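Local coordinates for glycoside hydrolase family 61 protein (Myceliophthora thermophila, PDB 5UFV) that cleaves cellulose oxidatively at a single copper centre, acting as a secreted fungal AA9 lytic polysaccharide monooxygenase that yields C1-oxidised products, at residues A[160-168]-A[199-209]. Residues are numbered along the deposited sequence; the frame is centred on the assembly and turned at random.
Sequences LHQANNPQF and QSDPNISFNIN
Leu160, Asn164 and Pro166 meet Ile204, Phe206 and Ile208 in a loop-to-loop packing contact beside the copper site of the AA9 domain, with the side chain of His161 about 8 Å from the copper ion. Residues 160-166 connect strands 149-159 and 167-177 and make a type II beta turn from Gln162 to Asn165. Segment 199-209 runs past it as an irregular loop. A single hydrogen bond ties the turn to this passing loop: Asn164 N gives its hydrogen to Phe206 O at 2.9 Å.

Apolar groups fill in around this bond. Leu160 brings CD1 to the edge of the Phe206 ring, 4.2 Å from CE1. With CG1 anti to the backbone N (chi1 -160°), Ile208 reaches back to Leu160, its CD1 lying 3.8 Å from Leu160 CB. Pro166 CG rests 4.0 Å from Ile204 CG2, and that methyl also approaches Phe168 CZ. The Gln199 side chain passes slantwise to Pro166, with NE2 3.6 Å from Pro166 CG. Gln199 OE1 accepts from Ala41 N.

Two bonds within 199-209 involve side chains that touch segment 160-168. Ser205 OG donates to Gln199 O (3.0 Å). Asn207 OD1 accepts from Asn209 N in an Asx turn, and Ala163 CB lies against this oxygen.

His161, just before the turn, and Gln167, just after Pro166, are probably part of the O2 site. Gln167 OE1 is hydrogen-bonded to OH of the copper ligand Tyr169. Phe168 leans on Glu156 and Ile158 of strand 149-159. The contact joins the connection between antiparallel strands 149-159 and 167-177 to the loop after strand 190-191.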
# COMPACT_ATOMS: atom_id res chain seq x y z
N LEU A 160 -2.70 -13.72 -0.42
CA LEU A 160 -3.83 -14.54 -0.82
C LEU A 160 -3.51 -16.05 -0.85
O LEU A 160 -4.22 -16.80 -1.50
CB LEU A 160 -4.31 -14.07 -2.21
CG LEU A 160 -4.76 -12.60 -2.31
CD1 LEU A 160 -5.09 -12.22 -3.74
CD2 LEU A 160 -5.97 -12.34 -1.47
N HIS A 161 -2.44 -16.49 -0.16
CA HIS A 161 -2.07 -17.91 -0.14
C HIS A 161 -3.21 -18.77 0.40
O HIS A 161 -3.42 -19.87 -0.13
CB HIS A 161 -0.80 -18.17 0.68
CG HIS A 161 -0.32 -19.61 0.64
ND1 HIS A 161 -0.50 -20.48 1.69
CD2 HIS A 161 0.36 -20.30 -0.30
CE1 HIS A 161 0.04 -21.65 1.40
NE2 HIS A 161 0.56 -21.57 0.19
N GLN A 162 -3.94 -18.28 1.42
CA GLN A 162 -5.04 -19.06 2.05
C GLN A 162 -6.38 -18.86 1.36
O GLN A 162 -6.99 -17.80 1.49
CB GLN A 162 -5.27 -18.67 3.54
CG GLN A 162 -4.21 -19.07 4.56
CD GLN A 162 -3.96 -20.57 4.61
OE1 GLN A 162 -4.87 -21.37 4.88
NE2 GLN A 162 -2.70 -20.97 4.35
N ALA A 163 -6.87 -19.88 0.67
CA ALA A 163 -8.21 -19.83 0.06
C ALA A 163 -9.24 -19.17 1.00
O ALA A 163 -9.37 -19.54 2.17
CB ALA A 163 -8.66 -21.23 -0.31
N ASN A 164 -9.94 -18.16 0.47
CA ASN A 164 -11.02 -17.44 1.21
C ASN A 164 -10.56 -16.61 2.43
O ASN A 164 -11.40 -16.03 3.12
CB ASN A 164 -12.18 -18.40 1.61
CG ASN A 164 -12.82 -19.09 0.40
OD1 ASN A 164 -13.52 -18.47 -0.39
ND2 ASN A 164 -12.58 -20.39 0.27
N ASN A 165 -9.25 -16.54 2.68
CA ASN A 165 -8.76 -15.90 3.91
C ASN A 165 -7.71 -14.84 3.61
O ASN A 165 -6.54 -15.01 3.90
CB ASN A 165 -8.26 -16.94 4.92
CG ASN A 165 -9.41 -17.72 5.58
OD1 ASN A 165 -9.95 -18.69 5.00
ND2 ASN A 165 -9.79 -17.31 6.77
N PRO A 166 -8.15 -13.73 3.03
CA PRO A 166 -7.25 -12.62 2.72
C PRO A 166 -6.57 -12.04 3.97
O PRO A 166 -7.13 -12.10 5.06
CB PRO A 166 -8.18 -11.57 2.12
CG PRO A 166 -9.48 -11.83 2.83
CD PRO A 166 -9.56 -13.32 2.89
N GLN A 167 -5.38 -11.50 3.78
CA GLN A 167 -4.54 -11.01 4.85
C GLN A 167 -3.95 -9.72 4.34
O GLN A 167 -3.14 -9.75 3.45
CB GLN A 167 -3.39 -11.96 5.09
CG GLN A 167 -3.74 -13.29 5.70
CD GLN A 167 -2.49 -14.11 5.98
OE1 GLN A 167 -1.39 -13.71 5.64
NE2 GLN A 167 -2.65 -15.25 6.61
N PHE A 168 -4.35 -8.60 4.95
CA PHE A 168 -3.89 -7.28 4.59
C PHE A 168 -2.77 -6.82 5.52
O PHE A 168 -2.84 -7.02 6.72
CB PHE A 168 -5.03 -6.31 4.73
CG PHE A 168 -6.25 -6.65 3.91
CD1 PHE A 168 -7.22 -7.52 4.39
CD2 PHE A 168 -6.48 -6.02 2.68
CE1 PHE A 168 -8.36 -7.79 3.65
CE2 PHE A 168 -7.62 -6.29 1.94
CZ PHE A 168 -8.56 -7.18 2.42
N GLN A 199 -15.51 -7.66 1.99
CA GLN A 199 -14.93 -8.94 2.34
C GLN A 199 -15.26 -10.02 1.31
O GLN A 199 -14.41 -10.86 1.02
CB GLN A 199 -15.42 -9.38 3.73
CG GLN A 199 -14.66 -10.56 4.33
CD GLN A 199 -13.22 -10.24 4.66
OE1 GLN A 199 -12.81 -9.08 4.69
NE2 GLN A 199 -12.42 -11.27 4.91
N SER A 200 -16.48 -10.01 0.79
CA SER A 200 -16.97 -11.07 -0.08
C SER A 200 -16.75 -10.81 -1.58
O SER A 200 -17.18 -11.60 -2.41
CB SER A 200 -18.45 -11.29 0.19
OG SER A 200 -19.21 -10.21 -0.33
N ASP A 201 -16.05 -9.73 -1.95
CA ASP A 201 -15.74 -9.50 -3.35
C ASP A 201 -14.87 -10.64 -3.89
O ASP A 201 -14.06 -11.21 -3.16
CB ASP A 201 -15.01 -8.18 -3.55
CG ASP A 201 -15.89 -6.95 -3.30
OD1 ASP A 201 -17.12 -7.07 -3.12
OD2 ASP A 201 -15.31 -5.82 -3.26
N PRO A 202 -15.01 -10.96 -5.19
CA PRO A 202 -14.37 -12.15 -5.79
C PRO A 202 -12.87 -12.00 -6.07
O PRO A 202 -12.21 -12.97 -6.48
CB PRO A 202 -15.13 -12.35 -7.12
CG PRO A 202 -15.70 -11.00 -7.46
CD PRO A 202 -15.83 -10.21 -6.17
N ASN A 203 -12.35 -10.79 -5.90
CA ASN A 203 -10.94 -10.57 -5.83
C ASN A 203 -10.45 -10.37 -4.38
O ASN A 203 -9.31 -9.98 -4.17
CB ASN A 203 -10.54 -9.40 -6.73
CG ASN A 203 -11.29 -8.12 -6.42
OD1 ASN A 203 -12.12 -8.05 -5.51
ND2 ASN A 203 -11.00 -7.09 -7.20
N ILE A 204 -11.29 -10.67 -3.39
CA ILE A 204 -10.89 -10.56 -1.98
C ILE A 204 -10.94 -11.90 -1.27
O ILE A 204 -9.90 -12.37 -0.79
CB ILE A 204 -11.77 -9.53 -1.24
CG1 ILE A 204 -11.61 -8.13 -1.90
CG2 ILE A 204 -11.45 -9.53 0.24
CD1 ILE A 204 -10.21 -7.53 -1.83
N SER A 205 -12.12 -12.50 -1.19
CA SER A 205 -12.32 -13.84 -0.63
C SER A 205 -12.77 -14.71 -1.79
O SER A 205 -13.83 -14.47 -2.37
CB SER A 205 -13.39 -13.88 0.46
OG SER A 205 -12.91 -13.39 1.71
N PHE A 206 -11.95 -15.71 -2.12
CA PHE A 206 -12.22 -16.62 -3.24
C PHE A 206 -11.27 -17.82 -3.15
O PHE A 206 -10.31 -17.80 -2.38
CB PHE A 206 -12.08 -15.90 -4.60
CG PHE A 206 -10.67 -15.52 -4.95
CD1 PHE A 206 -10.06 -14.43 -4.35
CD2 PHE A 206 -9.94 -16.26 -5.88
CE1 PHE A 206 -8.77 -14.08 -4.67
CE2 PHE A 206 -8.64 -15.92 -6.20
CZ PHE A 206 -8.05 -14.83 -5.60
N ASN A 207 -11.55 -18.85 -3.94
CA ASN A 207 -10.77 -20.08 -3.87
C ASN A 207 -9.60 -20.05 -4.84
O ASN A 207 -9.70 -20.50 -5.98
CB ASN A 207 -11.63 -21.30 -4.11
CG ASN A 207 -10.92 -22.59 -3.75
OD1 ASN A 207 -9.73 -22.60 -3.41
ND2 ASN A 207 -11.64 -23.69 -3.82
N ILE A 208 -8.49 -19.55 -4.34
CA ILE A 208 -7.31 -19.36 -5.16
C ILE A 208 -6.77 -20.68 -5.72
O ILE A 208 -6.15 -20.71 -6.76
CB ILE A 208 -6.22 -18.56 -4.37
CG1 ILE A 208 -5.22 -17.93 -5.35
CG2 ILE A 208 -5.54 -19.45 -3.30
CD1 ILE A 208 -4.26 -16.95 -4.73
N ASN A 209 -7.04 -21.77 -5.02
CA ASN A 209 -6.57 -23.08 -5.43
C ASN A 209 -7.50 -23.72 -6.45
O ASN A 209 -7.27 -24.84 -6.84
CB ASN A 209 -6.41 -24.00 -4.21
CG ASN A 209 -5.63 -23.34 -3.09
OD1 ASN A 209 -6.12 -23.16 -1.98
ND2 ASN A 209 -4.42 -22.95 -3.37